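Local atomic coordinates of naphthalene dioxygenase large subunit (Rhodococcus sp., PDB entry 2B1X), a protein that forms the large subunit of a Rieske-type non-haem iron oxygenase, carrying an Fe2/S2 cluster and a separate iron(III) ion in two distinct domains. Residues 47-61 and 64-78. Sequence-based numbering, arbitrary orientation.
Sequences VFLAHESEIPERGDY and RYISEDQFIVCRDEG
Arg-64 and Glu-54 come from opposite directions and meet end-on: NH2 donates to OE1 (2.7 Å) and NH1 to OE2 (2.8 Å), both on the syn side, with the guanidinium and carboxylate planes 28° apart. A bend at chi2 (-74°) folds the arginine chain over Leu-49 O, which takes a further bond from NH1 (3.0 Å) on an in-plane lone pair. Glu-54 OE2 also accepts His-51 N on its anti lone pair; three bonds thus grip the carboxylate, which would restrict its rotation. Beside this polar cluster, Val-73 spreads its methyls: CG1 touches Ala-50 CB and Ile-55 CD1, CG2 meets Leu-49 CD1, while Leu-49 CD2 rests on Ile-66 CG1. In the Rieske domain, this packs edge strand 47-51, with a classic beta bulge at Leu-49 and Ala-50 opposite Ile-155, against the hairpin 60-66/69-75 of another antiparallel sheet. Further along, Arg-75 bends at chi3 (-55°) and turns its guanidinium edge to segment 52-56, NE reaching Ile-55 O (2.7 Å) and NH2 adding a weak bond. Arg-75 N donates to Asp-60 O and its O accepts from Gly-59 N, beside the non-hydrogen-bonded pair Tyr-61/Cys-74. Arg-58 lies extended with one guanidinium face over Gly-78 C, its NH1 bonding Glu-77 O (2.9 Å) from a tilted position.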
loop_
_atom_site.group_PDB
_atom_site.type_symbol
_atom_site.label_atom_id
_atom_site.label_comp_id
_atom_site.label_asym_id
_atom_site.label_seq_id
_atom_site.Cartn_x
_atom_site.Cartn_y
_atom_site.Cartn_z
ATOM N N VAL A 47 20.758 1.156 21.676
ATOM C CA VAL A 47 19.745 1.977 20.997
ATOM C C VAL A 47 18.916 2.773 22.026
ATOM O O VAL A 47 18.504 2.238 23.049
ATOM C CB VAL A 47 18.797 1.075 20.190
ATOM C CG1 VAL A 47 17.642 1.899 19.552
ATOM C CG2 VAL A 47 19.608 0.216 19.170
ATOM N N PHE A 48 18.718 4.067 21.762
ATOM C CA PHE A 48 17.979 4.915 22.678
ATOM C C PHE A 48 16.479 4.532 22.651
ATOM O O PHE A 48 15.881 4.337 21.570
ATOM C CB PHE A 48 18.159 6.396 22.306
ATOM C CG PHE A 48 17.290 7.326 23.117
ATOM C CD1 PHE A 48 17.642 7.685 24.409
ATOM C CD2 PHE A 48 16.103 7.813 22.584
ATOM C CE1 PHE A 48 16.814 8.532 25.176
ATOM C CE2 PHE A 48 15.266 8.627 23.319
ATOM C CZ PHE A 48 15.625 9.020 24.623
ATOM N N LEU A 49 15.885 4.442 23.842
ATOM C CA LEU A 49 14.479 4.059 23.995
ATOM C C LEU A 49 13.593 5.186 24.541
ATOM O O LEU A 49 12.508 5.455 24.022
ATOM C CB LEU A 49 14.381 2.904 24.980
ATOM C CG LEU A 49 15.178 1.644 24.579
ATOM C CD1 LEU A 49 15.180 0.611 25.678
ATOM C CD2 LEU A 49 14.592 1.072 23.319
ATOM N N ALA A 50 14.035 5.802 25.628
ATOM C CA ALA A 50 13.186 6.759 26.326
ATOM C C ALA A 50 14.010 7.632 27.220
ATOM O O ALA A 50 15.155 7.282 27.559
ATOM C CB ALA A 50 12.109 6.011 27.146
ATOM N N HIS A 51 13.443 8.777 27.605
ATOM C CA HIS A 51 14.045 9.582 28.669
ATOM C C HIS A 51 13.344 9.240 29.977
ATOM O O HIS A 51 12.127 9.006 29.993
ATOM C CB HIS A 51 13.938 11.087 28.361
ATOM C CG HIS A 51 14.844 11.955 29.194
ATOM N ND1 HIS A 51 14.470 12.455 30.427
ATOM C CD2 HIS A 51 16.092 12.436 28.957
ATOM C CE1 HIS A 51 15.452 13.188 30.921
ATOM N NE2 HIS A 51 16.443 13.199 30.046
ATOM N N GLU A 52 14.111 9.191 31.071
ATOM C CA GLU A 52 13.559 8.901 32.388
ATOM C C GLU A 52 12.431 9.842 32.814
ATOM O O GLU A 52 11.519 9.444 33.555
ATOM C CB GLU A 52 14.669 8.929 33.432
ATOM C CG GLU A 52 15.490 7.656 33.447
ATOM C CD GLU A 52 16.442 7.594 34.631
ATOM O OE1 GLU A 52 17.654 7.354 34.403
ATOM O OE2 GLU A 52 15.987 7.799 35.785
ATOM N N SER A 53 12.502 11.102 32.379
ATOM C CA SER A 53 11.438 12.076 32.692
ATOM C C SER A 53 10.092 11.795 32.002
ATOM O O SER A 53 9.105 12.468 32.321
ATOM C CB SER A 53 11.870 13.518 32.380
ATOM O OG SER A 53 11.956 13.690 30.977
ATOM N N GLU A 54 10.062 10.847 31.059
ATOM C CA GLU A 54 8.804 10.380 30.438
ATOM C C GLU A 54 8.026 9.400 31.329
ATOM O O GLU A 54 6.806 9.226 31.188
ATOM C CB GLU A 54 9.073 9.703 29.088
ATOM C CG GLU A 54 9.810 10.531 28.025
ATOM C CD GLU A 54 9.807 9.818 26.688
ATOM O OE1 GLU A 54 8.785 9.921 25.964
ATOM O OE2 GLU A 54 10.818 9.137 26.356
ATOM N N ILE A 55 8.745 8.729 32.227
ATOM C CA ILE A 55 8.156 7.741 33.120
ATOM C C ILE A 55 8.541 8.069 34.562
ATOM O O ILE A 55 9.227 7.294 35.237
ATOM C CB ILE A 55 8.579 6.323 32.690
ATOM C CG1 ILE A 55 10.105 6.230 32.518
ATOM C CG2 ILE A 55 7.894 5.999 31.345
ATOM C CD1 ILE A 55 10.675 4.824 32.397
ATOM N N PRO A 56 8.122 9.237 35.036
ATOM C CA PRO A 56 8.589 9.732 36.345
ATOM C C PRO A 56 7.956 9.042 37.548
ATOM O O PRO A 56 8.603 8.979 38.591
ATOM C CB PRO A 56 8.205 11.217 36.329
ATOM C CG PRO A 56 7.054 11.331 35.399
ATOM C CD PRO A 56 7.195 10.179 34.373
ATOM N N GLU A 57 6.728 8.542 37.408
ATOM C CA GLU A 57 5.993 7.943 38.521
ATOM C C GLU A 57 5.979 6.426 38.417
ATOM O O GLU A 57 6.049 5.860 37.314
ATOM C CB GLU A 57 4.533 8.397 38.505
ATOM C CG GLU A 57 4.310 9.888 38.621
ATOM C CD GLU A 57 4.887 10.450 39.893
ATOM O OE1 GLU A 57 4.548 9.913 40.987
ATOM O OE2 GLU A 57 5.673 11.422 39.789
ATOM N N ARG A 58 5.856 5.766 39.563
ATOM C CA ARG A 58 5.742 4.327 39.601
ATOM C C ARG A 58 4.488 3.880 38.820
ATOM O O ARG A 58 3.393 4.413 39.003
ATOM C CB ARG A 58 5.731 3.839 41.052
ATOM C CG ARG A 58 7.062 4.148 41.765
ATOM C CD ARG A 58 7.246 3.409 43.069
ATOM N NE ARG A 58 8.518 3.751 43.685
ATOM C CZ ARG A 58 9.030 3.130 44.735
ATOM N NH1 ARG A 58 8.372 2.108 45.298
ATOM N NH2 ARG A 58 10.193 3.534 45.232
ATOM N N GLY A 59 4.666 2.928 37.914
ATOM C CA GLY A 59 3.579 2.509 37.040
ATOM C C GLY A 59 3.588 3.131 35.644
ATOM O O GLY A 59 2.945 2.591 34.709
ATOM N N ASP A 60 4.271 4.270 35.498
ATOM C CA ASP A 60 4.413 4.955 34.202
ATOM C C ASP A 60 5.138 4.041 33.191
ATOM O O ASP A 60 6.101 3.331 33.533
ATOM C CB ASP A 60 5.201 6.251 34.341
ATOM C CG ASP A 60 4.402 7.400 34.984
ATOM O OD1 ASP A 60 3.180 7.286 35.239
ATOM O OD2 ASP A 60 4.935 8.484 35.294
ATOM N N TYR A 61 4.668 4.063 31.950
ATOM C CA TYR A 61 5.336 3.324 30.892
ATOM C C TYR A 61 5.166 4.003 29.544
ATOM O O TYR A 61 4.185 4.723 29.331
ATOM C CB TYR A 61 4.775 1.890 30.820
ATOM C CG TYR A 61 3.355 1.827 30.327
ATOM C CD1 TYR A 61 3.074 1.766 28.949
ATOM C CD2 TYR A 61 2.288 1.803 31.232
ATOM C CE1 TYR A 61 1.751 1.714 28.484
ATOM C CE2 TYR A 61 0.972 1.713 30.798
ATOM C CZ TYR A 61 0.704 1.681 29.421
ATOM O OH TYR A 61 -0.593 1.596 28.965
ATOM N N ARG A 64 8.318 1.400 23.209
ATOM C CA ARG A 64 9.406 1.833 22.339
ATOM C C ARG A 64 10.048 0.655 21.625
ATOM O O ARG A 64 9.645 -0.496 21.878
ATOM C CB ARG A 64 10.403 2.682 23.130
ATOM C CG ARG A 64 9.748 3.917 23.734
ATOM C CD ARG A 64 9.435 5.033 22.691
ATOM N NE ARG A 64 8.529 6.049 23.206
ATOM C CZ ARG A 64 8.886 7.066 24.003
ATOM N NH1 ARG A 64 10.156 7.231 24.402
ATOM N NH2 ARG A 64 7.969 7.925 24.413
ATOM N N TYR A 65 11.023 0.906 20.743
ATOM C CA TYR A 65 11.460 -0.140 19.800
ATOM C C TYR A 65 12.956 -0.351 19.668
ATOM O O TYR A 65 13.742 0.599 19.821
ATOM C CB TYR A 65 10.955 0.188 18.378
ATOM C CG TYR A 65 9.489 0.255 18.301
ATOM C CD1 TYR A 65 8.792 1.372 18.721
ATOM C CD2 TYR A 65 8.766 -0.859 17.851
ATOM C CE1 TYR A 65 7.376 1.407 18.671
ATOM C CE2 TYR A 65 7.399 -0.818 17.762
ATOM C CZ TYR A 65 6.705 0.312 18.187
ATOM O OH TYR A 65 5.323 0.286 18.134
ATOM N N ILE A 66 13.332 -1.577 19.343
ATOM C CA ILE A 66 14.558 -1.821 18.600
ATOM C C ILE A 66 14.128 -2.511 17.344
ATOM O O ILE A 66 13.687 -3.673 17.373
ATOM C CB ILE A 66 15.620 -2.625 19.411
ATOM C CG1 ILE A 66 15.932 -1.880 20.738
ATOM C CG2 ILE A 66 16.869 -2.809 18.577
ATOM C CD1 ILE A 66 16.951 -2.552 21.681
ATOM N N SER A 67 14.218 -1.774 16.234
ATOM C CA SER A 67 13.654 -2.196 14.963
ATOM C C SER A 67 12.204 -2.661 15.148
ATOM O O SER A 67 11.429 -1.935 15.714
ATOM C CB SER A 67 14.553 -3.223 14.253
ATOM O OG SER A 67 15.857 -2.649 14.082
ATOM N N GLU A 68 11.842 -3.848 14.671
ATOM C CA GLU A 68 10.478 -4.331 14.786
ATOM C C GLU A 68 10.173 -4.811 16.217
ATOM O O GLU A 68 9.008 -5.114 16.542
ATOM C CB GLU A 68 10.226 -5.506 13.788
ATOM C CG GLU A 68 10.224 -5.150 12.293
ATOM C CD GLU A 68 11.615 -5.004 11.702
ATOM O OE1 GLU A 68 12.608 -5.428 12.316
ATOM O OE2 GLU A 68 11.727 -4.443 10.597
ATOM N N ASP A 69 11.184 -4.965 17.076
ATOM C CA ASP A 69 10.879 -5.440 18.435
ATOM C C ASP A 69 10.316 -4.332 19.302
ATOM O O ASP A 69 10.878 -3.227 19.375
ATOM C CB ASP A 69 12.073 -6.050 19.132
ATOM C CG ASP A 69 12.346 -7.450 18.655
ATOM O OD1 ASP A 69 11.485 -8.342 18.878
ATOM O OD2 ASP A 69 13.391 -7.720 18.025
ATOM N N GLN A 70 9.231 -4.673 19.997
ATOM C CA GLN A 70 8.497 -3.731 20.782
ATOM C C GLN A 70 8.690 -4.011 22.270
ATOM O O GLN A 70 8.501 -5.145 22.708
ATOM C CB GLN A 70 7.023 -3.811 20.383
ATOM C CG GLN A 70 6.208 -2.623 20.846
ATOM C CD GLN A 70 4.730 -2.811 20.545
ATOM O OE1 GLN A 70 4.130 -3.683 21.099
ATOM N NE2 GLN A 70 4.158 -1.981 19.681
ATOM N N PHE A 71 9.058 -2.966 23.029
ATOM C CA PHE A 71 9.380 -3.086 24.444
ATOM C C PHE A 71 8.564 -2.141 25.280
ATOM O O PHE A 71 8.380 -0.983 24.902
ATOM C CB PHE A 71 10.880 -2.833 24.697
ATOM C CG PHE A 71 11.756 -3.899 24.144
ATOM C CD1 PHE A 71 12.221 -3.824 22.822
ATOM C CD2 PHE A 71 12.079 -5.019 24.924
ATOM C CE1 PHE A 71 13.025 -4.854 22.283
ATOM C CE2 PHE A 71 12.881 -6.056 24.400
ATOM C CZ PHE A 71 13.336 -5.978 23.071
ATOM N N ILE A 72 8.053 -2.631 26.412
ATOM C CA ILE A 72 7.513 -1.732 27.439
ATOM C C ILE A 72 8.680 -1.200 28.279
ATOM O O ILE A 72 9.474 -1.981 28.832
ATOM C CB ILE A 72 6.518 -2.502 28.371
ATOM C CG1 ILE A 72 5.307 -3.002 27.586
ATOM C CG2 ILE A 72 6.055 -1.639 29.502
ATOM C CD1 ILE A 72 4.605 -4.165 28.318
ATOM N N VAL A 73 8.785 0.125 28.373
ATOM C CA VAL A 73 9.822 0.720 29.183
ATOM C C VAL A 73 9.087 1.400 30.319
ATOM O O VAL A 73 8.312 2.300 30.075
ATOM C CB VAL A 73 10.700 1.717 28.351
ATOM C CG1 VAL A 73 11.763 2.409 29.255
ATOM C CG2 VAL A 73 11.364 0.974 27.205
ATOM N N CYS A 74 9.289 0.937 31.546
ATOM C CA CYS A 74 8.453 1.404 32.649
ATOM C C CYS A 74 9.215 1.609 33.945
ATOM O O CYS A 74 10.339 1.136 34.099
ATOM C CB CYS A 74 7.264 0.464 32.866
ATOM S SG CYS A 74 7.683 -1.219 33.392
ATOM N N ARG A 75 8.625 2.381 34.846
ATOM C CA ARG A 75 9.113 2.480 36.214
ATOM C C ARG A 75 8.191 1.578 37.013
ATOM O O ARG A 75 6.968 1.793 37.047
ATOM C CB ARG A 75 9.043 3.924 36.732
ATOM C CG ARG A 75 9.781 4.145 38.091
ATOM C CD ARG A 75 9.846 5.594 38.535
ATOM N NE ARG A 75 10.441 6.489 37.538
ATOM C CZ ARG A 75 11.737 6.802 37.447
ATOM N NH1 ARG A 75 12.627 6.289 38.276
ATOM N NH2 ARG A 75 12.140 7.632 36.510
ATOM N N ASP A 76 8.751 0.551 37.640
ATOM C CA ASP A 76 7.872 -0.460 38.258
ATOM C C ASP A 76 7.419 -0.042 39.656
ATOM O O ASP A 76 7.782 1.054 40.138
ATOM C CB ASP A 76 8.470 -1.884 38.203
ATOM C CG ASP A 76 9.653 -2.096 39.142
ATOM O OD1 ASP A 76 9.918 -1.278 40.075
ATOM O OD2 ASP A 76 10.394 -3.084 38.992
ATOM N N GLU A 77 6.640 -0.901 40.313
ATOM C CA GLU A 77 6.094 -0.551 41.632
ATOM C C GLU A 77 7.155 -0.421 42.749
ATOM O O GLU A 77 6.872 0.160 43.789
ATOM C CB GLU A 77 4.912 -1.457 42.021
ATOM C CG GLU A 77 3.744 -1.377 41.026
ATOM C CD GLU A 77 2.869 -0.122 41.162
ATOM O OE1 GLU A 77 2.153 -0.007 42.187
ATOM O OE2 GLU A 77 2.879 0.739 40.250
ATOM N N GLY A 78 8.370 -0.919 42.501
ATOM C CA GLY A 78 9.512 -0.711 43.387
ATOM C C GLY A 78 10.417 0.443 42.989
ATOM O O GLY A 78 11.423 0.702 43.666
HETATM O O HOH W 1 14.340 3.096 19.658
#